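PDB 3P1W: RabGDI protein, which probably acts as a Rab GDP-dissociation inhibitor, holding Rab GTPases in their GDP-bound form during membrane traffic in the malaria parasite. Local coordinates for residues V48-P53 and P310-H315; D304-D309 and D425-T430. All blocks are in the same frame, centred on the assembly; numbering follows the deposited sequence.

How the contacts relate
From the N terminus the chain runs through strands 20-26 and 46-49, and the last residues of the latter and the loop after it, 48-53, supply the first half of contact 1. Its partner, 310-315, comes back only 256 residues later, directly after 304-309, the first half of contact 2. That second contact closes 115 residues further on, at 425-430. The two closures therefore cross: 304-309 lies inside the span of contact 1, while 425-430 lies beyond it. Strands 46-49, 305-308 and 427-429 all belong to one sheet, with 20-26 between the first two. The centres of the two contacts lie about 12 Å apart, and they meet where P310 packs on T430 and V313 on C308 and V429.

Contact 1: residues V48-P53 and P310-H315; sequences VLDRNP and PSYVMH
R51 and Y312 reach toward each other tip to tip and overlap flat. The guanidinium lies on one face of the phenol ring, its plane only 18° from that of the ring, with NH2 of R51 over the ring centre. R51 CZ sits 3.8 Å from the Y312 ring centroid, so this is both a stack and a cation-pi contact. R51 CG stands between its own backbone N and carbonyl carbon (chi1 71°), and a bend at chi3 kinks the chain ahead of the flat group. The guanidinium's end edge is used separately: NH1 and NH2 both donate to S311 OG, at 2.9 Å from R51 NH1 and 3.1 Å from R51 NH2, with the hydroxyl oxygen nearly in the guanidinium plane. Face and edge together fix the group's rotation. D309, just before the segment, hydrogen-bonds the same S311 OG through OD1, and its charge would probably favour the arginine further. Strand 46-49 is the second strand of a Rossmann-like beta-alpha-beta unit, following strand 20-26 and helix 30-41, and D50 is the acidic residue just past its end; here its OD2 bonds T28 OG1, in the turn after the first strand. The phenol of Y312 reaches this same strand end. Its OH accepts a nearly straight hydrogen bond from the backbone, 3.2 Å from R51 N to Y312 OH. A water joins Y312 OH to D50 OD1, the carboxylate and ring planes standing 79° apart. D50 OD1 also takes the backbone N of N52, 2.9 Å from D50 OD1 to N52 N, and this Asx turn carries the chain round R51.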
ATOM      1  N   VAL A  48     -20.459 -12.278   0.386  1.00 29.64           N
ATOM      2  CA  VAL A  48     -19.004 -12.307   0.126  1.00 27.68           C
ATOM      3  C   VAL A  48     -18.545 -13.757   0.112  1.00 27.88           C
ATOM      4  O   VAL A  48     -18.778 -14.478   1.101  1.00 29.57           O
ATOM      5  CB  VAL A  48     -18.241 -11.505   1.204  1.00 27.12           C
ATOM      6  CG1 VAL A  48     -16.720 -11.502   0.919  1.00 25.11           C
ATOM      7  CG2 VAL A  48     -18.799 -10.078   1.270  1.00 28.48           C
ATOM      8  N   LEU A  49     -17.940 -14.188  -1.002  1.00 26.54           N
ATOM      9  CA  LEU A  49     -17.537 -15.578  -1.222  1.00 26.76           C
ATOM     10  C   LEU A  49     -16.066 -15.660  -1.553  1.00 25.84           C
ATOM     11  O   LEU A  49     -15.565 -14.819  -2.303  1.00 25.76           O
ATOM     12  CB  LEU A  49     -18.302 -16.174  -2.417  1.00 27.10           C
ATOM     13  CG  LEU A  49     -19.819 -16.063  -2.311  1.00 29.82           C
ATOM     14  CD1 LEU A  49     -20.465 -16.684  -3.542  1.00 31.60           C
ATOM     15  CD2 LEU A  49     -20.292 -16.740  -1.042  1.00 28.31           C
ATOM     16  N   ASP A  50     -15.397 -16.700  -1.050  1.00 25.80           N
ATOM     17  CA  ASP A  50     -13.991 -16.932  -1.340  1.00 25.86           C
ATOM     18  C   ASP A  50     -13.748 -18.423  -1.505  1.00 27.03           C
ATOM     19  O   ASP A  50     -14.174 -19.240  -0.670  1.00 28.02           O
ATOM     20  CB  ASP A  50     -13.130 -16.361  -0.194  1.00 25.02           C
ATOM     21  CG  ASP A  50     -11.639 -16.204  -0.566  1.00 25.05           C
ATOM     22  OD1 ASP A  50     -11.085 -17.019  -1.324  1.00 27.22           O
ATOM     23  OD2 ASP A  50     -11.048 -15.221  -0.096  1.00 24.95           O
ATOM     24  N   ARG A  51     -13.056 -18.782  -2.578  1.00 26.84           N
ATOM     25  CA  ARG A  51     -12.726 -20.178  -2.839  1.00 28.54           C
ATOM     26  C   ARG A  51     -11.764 -20.787  -1.807  1.00 29.17           C
ATOM     27  O   ARG A  51     -11.738 -21.992  -1.626  1.00 30.51           O
ATOM     28  CB  ARG A  51     -12.145 -20.327  -4.245  1.00 28.11           C
ATOM     29  CG  ARG A  51     -10.747 -19.753  -4.418  1.00 28.40           C
ATOM     30  CD  ARG A  51     -10.142 -20.058  -5.791  1.00 30.38           C
ATOM     31  NE  ARG A  51     -10.695 -19.219  -6.847  1.00 32.29           N
ATOM     32  CZ  ARG A  51     -10.276 -17.988  -7.161  1.00 30.34           C
ATOM     33  NH1 ARG A  51      -9.305 -17.391  -6.491  1.00 28.78           N
ATOM     34  NH2 ARG A  51     -10.850 -17.343  -8.162  1.00 31.30           N
ATOM     35  N   ASN A  52     -10.956 -19.939  -1.168  1.00 28.79           N
ATOM     36  CA  ASN A  52      -9.911 -20.373  -0.262  1.00 29.16           C
ATOM     37  C   ASN A  52     -10.455 -20.736   1.111  1.00 29.78           C
ATOM     38  O   ASN A  52     -11.533 -20.265   1.490  1.00 29.97           O
ATOM     39  CB  ASN A  52      -8.874 -19.238  -0.087  1.00 27.67           C
ATOM     40  CG  ASN A  52      -8.126 -18.907  -1.367  1.00 27.78           C
ATOM     41  OD1 ASN A  52      -7.876 -19.778  -2.199  1.00 26.72           O
ATOM     42  ND2 ASN A  52      -7.750 -17.632  -1.520  1.00 26.39           N
ATOM     43  N   PRO A  53      -9.690 -21.539   1.884  1.00 30.97           N
ATOM     44  CA  PRO A  53     -10.053 -21.839   3.277  1.00 32.06           C
ATOM     45  C   PRO A  53      -9.574 -20.822   4.320  1.00 31.90           C
ATOM     46  O   PRO A  53      -9.771 -21.043   5.508  1.00 32.44           O
ATOM     47  CB  PRO A  53      -9.416 -23.221   3.520  1.00 33.10           C
ATOM     48  CG  PRO A  53      -8.241 -23.269   2.618  1.00 32.57           C
ATOM     49  CD  PRO A  53      -8.507 -22.304   1.453  1.00 31.06           C
ATOM     50  N   PRO A 310      -8.943 -10.147  -9.923  1.00 18.87           N
ATOM     51  CA  PRO A 310      -8.714 -10.665 -11.252  1.00 18.85           C
ATOM     52  C   PRO A 310      -8.785 -12.194 -11.376  1.00 18.98           C
ATOM     53  O   PRO A 310      -9.122 -12.709 -12.458  1.00 20.00           O
ATOM     54  CB  PRO A 310      -7.307 -10.113 -11.609  1.00 17.89           C
ATOM     55  CG  PRO A 310      -7.204  -8.872 -10.850  1.00 18.64           C
ATOM     56  CD  PRO A 310      -7.861  -9.224  -9.508  1.00 18.08           C
ATOM     57  N   SER A 311      -8.542 -12.918 -10.294  1.00 18.90           N
ATOM     58  CA  SER A 311      -8.552 -14.372 -10.353  1.00 19.98           C
ATOM     59  C   SER A 311      -9.923 -14.947 -10.660  1.00 20.86           C
ATOM     60  O   SER A 311     -10.003 -16.113 -11.073  1.00 23.49           O
ATOM     61  CB  SER A 311      -8.018 -15.017  -9.067  1.00 20.87           C
ATOM     62  OG  SER A 311      -8.891 -14.896  -7.986  1.00 21.50           O
ATOM     63  N   TYR A 312     -10.976 -14.168 -10.445  1.00 20.13           N
ATOM     64  CA  TYR A 312     -12.351 -14.632 -10.685  1.00 21.18           C
ATOM     65  C   TYR A 312     -12.865 -14.379 -12.098  1.00 22.54           C
ATOM     66  O   TYR A 312     -13.976 -14.852 -12.458  1.00 24.11           O
ATOM     67  CB  TYR A 312     -13.305 -14.049  -9.633  1.00 21.17           C
ATOM     68  CG  TYR A 312     -13.101 -14.677  -8.298  1.00 21.77           C
ATOM     69  CD1 TYR A 312     -13.729 -15.869  -7.952  1.00 24.76           C
ATOM     70  CD2 TYR A 312     -12.248 -14.074  -7.353  1.00 22.38           C
ATOM     71  CE1 TYR A 312     -13.529 -16.457  -6.707  1.00 24.73           C
ATOM     72  CE2 TYR A 312     -12.039 -14.656  -6.122  1.00 23.02           C
ATOM     73  CZ  TYR A 312     -12.666 -15.844  -5.799  1.00 26.65           C
ATOM     74  OH  TYR A 312     -12.418 -16.402  -4.554  1.00 28.93           O
ATOM     75  N   VAL A 313     -12.063 -13.721 -12.929  1.00 22.31           N
ATOM     76  CA  VAL A 313     -12.477 -13.374 -14.283  1.00 23.04           C
ATOM     77  C   VAL A 313     -11.484 -13.828 -15.328  1.00 24.52           C
ATOM     78  O   VAL A 313     -11.457 -13.300 -16.450  1.00 24.28           O
ATOM     79  CB  VAL A 313     -12.751 -11.845 -14.427  1.00 23.15           C
ATOM     80  CG1 VAL A 313     -13.955 -11.407 -13.569  1.00 23.35           C
ATOM     81  CG2 VAL A 313     -11.485 -10.988 -14.066  1.00 20.92           C
ATOM     82  N   MET A 314     -10.707 -14.858 -15.000  1.00 25.53           N
ATOM     83  CA  MET A 314      -9.668 -15.310 -15.921  1.00 27.31           C
ATOM     84  C   MET A 314     -10.248 -16.022 -17.145  1.00 28.85           C
ATOM     85  O   MET A 314      -9.546 -16.162 -18.147  1.00 31.12           O
ATOM     86  CB  MET A 314      -8.689 -16.242 -15.208  1.00 27.48           C
ATOM     87  CG  MET A 314      -7.879 -15.587 -14.139  1.00 28.69           C
ATOM     88  SD  MET A 314      -6.710 -14.395 -14.800  1.00 32.72           S
ATOM     89  CE  MET A 314      -5.450 -15.538 -15.345  1.00 35.69           C
ATOM     90  N   HIS A 315     -11.508 -16.455 -17.033  0.50 28.79           N
ATOM     91  CA  HIS A 315     -12.255 -17.072 -18.130  0.50 29.18           C
ATOM     92  C   HIS A 315     -13.084 -16.104 -18.977  0.50 29.65           C
ATOM     93  O   HIS A 315     -13.638 -16.502 -20.002  0.50 30.19           O
ATOM     94  CB  HIS A 315     -13.188 -18.168 -17.574  0.50 30.12           C
ATOM     95  CG  HIS A 315     -14.172 -17.687 -16.556  0.50 28.87           C
ATOM     96  ND1 HIS A 315     -13.819 -16.907 -15.468  0.50 26.65           N
ATOM     97  CD2 HIS A 315     -15.501 -17.921 -16.443  0.50 28.35           C
ATOM     98  CE1 HIS A 315     -14.897 -16.686 -14.736  0.50 28.82           C
ATOM     99  NE2 HIS A 315     -15.928 -17.299 -15.301  0.50 26.83           N
TER
HETATM  100  O   HOH W   1     -10.032 -15.946  -3.356  1.00 29.67           O

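Contact 2: residues D304-D309 and D425-T430; sequences DKVICD and DNIFVT
V306, I307 and C308 pair in parallel with I427, F428 and V429, the two short strand axes 4.7 Å apart and 17° from exact alignment. Four backbone bonds make the ladder: V306 N to N426 O, F428 N to V306 O (2.8 Å), C308 N to F428 O and T430 N to C308 O. One face carries I307 and F428. I307 CG1 meets F428 CB at 4.3 Å, and the F428 ring turns an edge to V306 O while K305 CD packs against its CE2; L453 of helix 440-454 touches both K305 and F428. The opposite face holds V306, C308, I427 and V429, where C308 SG nestles against I427 CG2 and V429 CG2, both 4.1 Å from the sulfur. At the start of the strands K305 bends at chi4 (-52°), placing NZ for a weak bond to N426 OD1 at 3.4 Å, while a water links D304 O to N426 ND2. D425 OD1 takes I427 N in an Asx turn leading into strand 427-429. With strand 20-26 on the other flank of 305-308, these strands belong to the parallel part of the mixed sheet of the GDI family's Rossmann-like domain.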
ATOM      1  N   ASP A 304     -27.224  -7.791  -8.839  1.00 37.83           N
ATOM      2  CA  ASP A 304     -27.226  -6.680  -9.797  1.00 38.46           C
ATOM      3  C   ASP A 304     -25.796  -6.274 -10.162  1.00 36.52           C
ATOM      4  O   ASP A 304     -25.558  -5.744 -11.254  1.00 36.73           O
ATOM      5  CB  ASP A 304     -27.974  -5.472  -9.213  1.00 39.74           C
ATOM      6  CG  ASP A 304     -29.434  -5.778  -8.921  1.00 42.82           C
ATOM      7  OD1 ASP A 304     -30.051  -6.549  -9.685  1.00 45.26           O
ATOM      8  OD2 ASP A 304     -29.960  -5.253  -7.924  1.00 45.44           O
ATOM      9  N   LYS A 305     -24.857  -6.507  -9.246  1.00 34.97           N
ATOM     10  CA  LYS A 305     -23.447  -6.213  -9.497  1.00 32.67           C
ATOM     11  C   LYS A 305     -22.537  -7.225  -8.851  1.00 30.76           C
ATOM     12  O   LYS A 305     -22.895  -7.864  -7.860  1.00 30.09           O
ATOM     13  CB  LYS A 305     -23.089  -4.804  -8.977  1.00 33.26           C
ATOM     14  CG  LYS A 305     -23.984  -3.676  -9.554  1.00 36.54           C
ATOM     15  CD  LYS A 305     -23.603  -2.305  -9.026  1.00 39.86           C
ATOM     16  CE  LYS A 305     -24.615  -1.218  -9.386  1.00 44.54           C
ATOM     17  NZ  LYS A 305     -24.961  -1.150 -10.846  1.00 48.60           N
ATOM     18  N   VAL A 306     -21.317  -7.321  -9.385  1.00 29.18           N
ATOM     19  CA  VAL A 306     -20.291  -8.139  -8.785  1.00 27.28           C
ATOM     20  C   VAL A 306     -19.027  -7.278  -8.600  1.00 26.51           C
ATOM     21  O   VAL A 306     -18.716  -6.441  -9.444  1.00 26.16           O
ATOM     22  CB  VAL A 306     -19.953  -9.360  -9.676  1.00 27.36           C
ATOM     23  CG1 VAL A 306     -18.659 -10.062  -9.229  1.00 24.64           C
ATOM     24  CG2 VAL A 306     -21.091 -10.360  -9.694  1.00 26.67           C
ATOM     25  N   ILE A 307     -18.326  -7.485  -7.490  1.00 25.54           N
ATOM     26  CA  ILE A 307     -16.953  -6.939  -7.310  1.00 23.16           C
ATOM     27  C   ILE A 307     -16.071  -8.126  -7.106  1.00 22.09           C
ATOM     28  O   ILE A 307     -16.390  -8.999  -6.296  1.00 23.41           O
ATOM     29  CB  ILE A 307     -16.860  -5.993  -6.101  1.00 23.61           C
ATOM     30  CG1 ILE A 307     -17.757  -4.775  -6.281  1.00 25.34           C
ATOM     31  CG2 ILE A 307     -15.390  -5.525  -5.878  1.00 21.58           C
ATOM     32  CD1 ILE A 307     -18.076  -4.066  -4.936  1.00 27.12           C
ATOM     33  N   CYS A 308     -14.951  -8.203  -7.825  1.00 21.53           N
ATOM     34  CA  CYS A 308     -14.075  -9.329  -7.635  1.00 21.26           C
ATOM     35  C   CYS A 308     -12.650  -8.984  -7.976  1.00 20.17           C
ATOM     36  O   CYS A 308     -12.392  -7.991  -8.630  1.00 20.92           O
ATOM     37  CB  CYS A 308     -14.539 -10.506  -8.485  1.00 21.17           C
ATOM     38  SG  CYS A 308     -14.484 -10.263 -10.272  1.00 24.31           S
ATOM     39  N   ASP A 309     -11.736  -9.822  -7.525  1.00 19.94           N
ATOM     40  CA  ASP A 309     -10.335  -9.676  -7.938  1.00 19.71           C
ATOM     41  C   ASP A 309     -10.099 -10.383  -9.285  1.00 19.89           C
ATOM     42  O   ASP A 309     -10.963 -11.138  -9.753  1.00 20.78           O
ATOM     43  CB  ASP A 309      -9.407 -10.116  -6.811  1.00 20.09           C
ATOM     44  CG  ASP A 309      -9.356 -11.601  -6.607  1.00 21.07           C
ATOM     45  OD1 ASP A 309      -8.762 -12.316  -7.438  1.00 23.46           O
ATOM     46  OD2 ASP A 309      -9.820 -12.037  -5.547  1.00 22.45           O
ATOM     47  N   ASP A 425     -21.257  -4.638 -18.139  1.00 33.01           N
ATOM     48  CA  ASP A 425     -21.744  -5.898 -17.586  1.00 32.29           C
ATOM     49  C   ASP A 425     -21.916  -5.887 -16.057  1.00 31.78           C
ATOM     50  O   ASP A 425     -22.374  -6.884 -15.490  1.00 32.19           O
ATOM     51  CB  ASP A 425     -20.820  -7.037 -18.016  1.00 31.21           C
ATOM     52  CG  ASP A 425     -19.426  -6.956 -17.381  1.00 29.98           C
ATOM     53  OD1 ASP A 425     -19.151  -6.064 -16.524  1.00 29.09           O
ATOM     54  OD2 ASP A 425     -18.597  -7.807 -17.755  1.00 30.67           O
ATOM     55  N   ASN A 426     -21.518  -4.789 -15.395  1.00 31.27           N
ATOM     56  CA  ASN A 426     -21.630  -4.667 -13.926  1.00 30.43           C
ATOM     57  C   ASN A 426     -20.749  -5.635 -13.125  1.00 29.36           C
ATOM     58  O   ASN A 426     -21.042  -5.933 -11.952  1.00 28.12           O
ATOM     59  CB  ASN A 426     -23.093  -4.760 -13.469  1.00 32.24           C
ATOM     60  CG  ASN A 426     -23.877  -3.519 -13.818  1.00 34.52           C
ATOM     61  OD1 ASN A 426     -23.380  -2.415 -13.624  1.00 37.33           O
ATOM     62  ND2 ASN A 426     -25.110  -3.687 -14.310  1.00 38.58           N
ATOM     63  N   ILE A 427     -19.642  -6.069 -13.739  1.00 28.19           N
ATOM     64  CA  ILE A 427     -18.632  -6.852 -13.045  1.00 26.53           C
ATOM     65  C   ILE A 427     -17.421  -5.928 -12.883  1.00 25.77           C
ATOM     66  O   ILE A 427     -16.741  -5.613 -13.873  1.00 25.40           O
ATOM     67  CB  ILE A 427     -18.243  -8.128 -13.797  1.00 26.40           C
ATOM     68  CG1 ILE A 427     -19.473  -9.034 -13.991  1.00 28.07           C
ATOM     69  CG2 ILE A 427     -17.159  -8.903 -13.025  1.00 24.57           C
ATOM     70  CD1 ILE A 427     -19.223 -10.188 -14.917  1.00 28.81           C
ATOM     71  N   PHE A 428     -17.218  -5.464 -11.649  1.00 24.33           N
ATOM     72  CA  PHE A 428     -16.174  -4.475 -11.330  1.00 24.66           C
ATOM     73  C   PHE A 428     -15.010  -5.240 -10.772  1.00 22.98           C
ATOM     74  O   PHE A 428     -15.171  -5.921  -9.756  1.00 23.61           O
ATOM     75  CB  PHE A 428     -16.677  -3.481 -10.279  1.00 25.47           C
ATOM     76  CG  PHE A 428     -17.782  -2.593 -10.768  1.00 28.32           C
ATOM     77  CD1 PHE A 428     -17.517  -1.301 -11.180  1.00 30.88           C
ATOM     78  CD2 PHE A 428     -19.087  -3.075 -10.866  1.00 31.37           C
ATOM     79  CE1 PHE A 428     -18.536  -0.488 -11.654  1.00 33.71           C
ATOM     80  CE2 PHE A 428     -20.124  -2.263 -11.356  1.00 35.47           C
ATOM     81  CZ  PHE A 428     -19.837  -0.963 -11.746  1.00 35.88           C
ATOM     82  N   VAL A 429     -13.863  -5.140 -11.438  1.00 22.40           N
ATOM     83  CA  VAL A 429     -12.681  -5.923 -11.094  1.00 21.34           C
ATOM     84  C   VAL A 429     -11.630  -5.032 -10.426  1.00 20.51           C
ATOM     85  O   VAL A 429     -11.270  -3.989 -10.954  1.00 22.46           O
ATOM     86  CB  VAL A 429     -12.074  -6.637 -12.327  1.00 20.73           C
ATOM     87  CG1 VAL A 429     -10.927  -7.519 -11.917  1.00 19.25           C
ATOM     88  CG2 VAL A 429     -13.157  -7.524 -13.036  1.00 21.12           C
ATOM     89  N   THR A 430     -11.177  -5.433  -9.249  1.00 19.60           N
ATOM     90  CA  THR A 430     -10.077  -4.715  -8.559  1.00 18.65           C
ATOM     91  C   THR A 430      -8.753  -4.964  -9.288  1.00 18.15           C
ATOM     92  O   THR A 430      -8.509  -6.054  -9.813  1.00 18.65           O
ATOM     93  CB  THR A 430      -9.963  -5.101  -7.083  1.00 18.25           C
ATOM     94  OG1 THR A 430      -9.812  -6.514  -6.940  1.00 18.27           O
ATOM     95  CG2 THR A 430     -11.182  -4.607  -6.283  1.00 19.28           C
TER
HETATM   96  O   HOH W   2     -26.176  -6.486 -14.048  1.00 39.09           O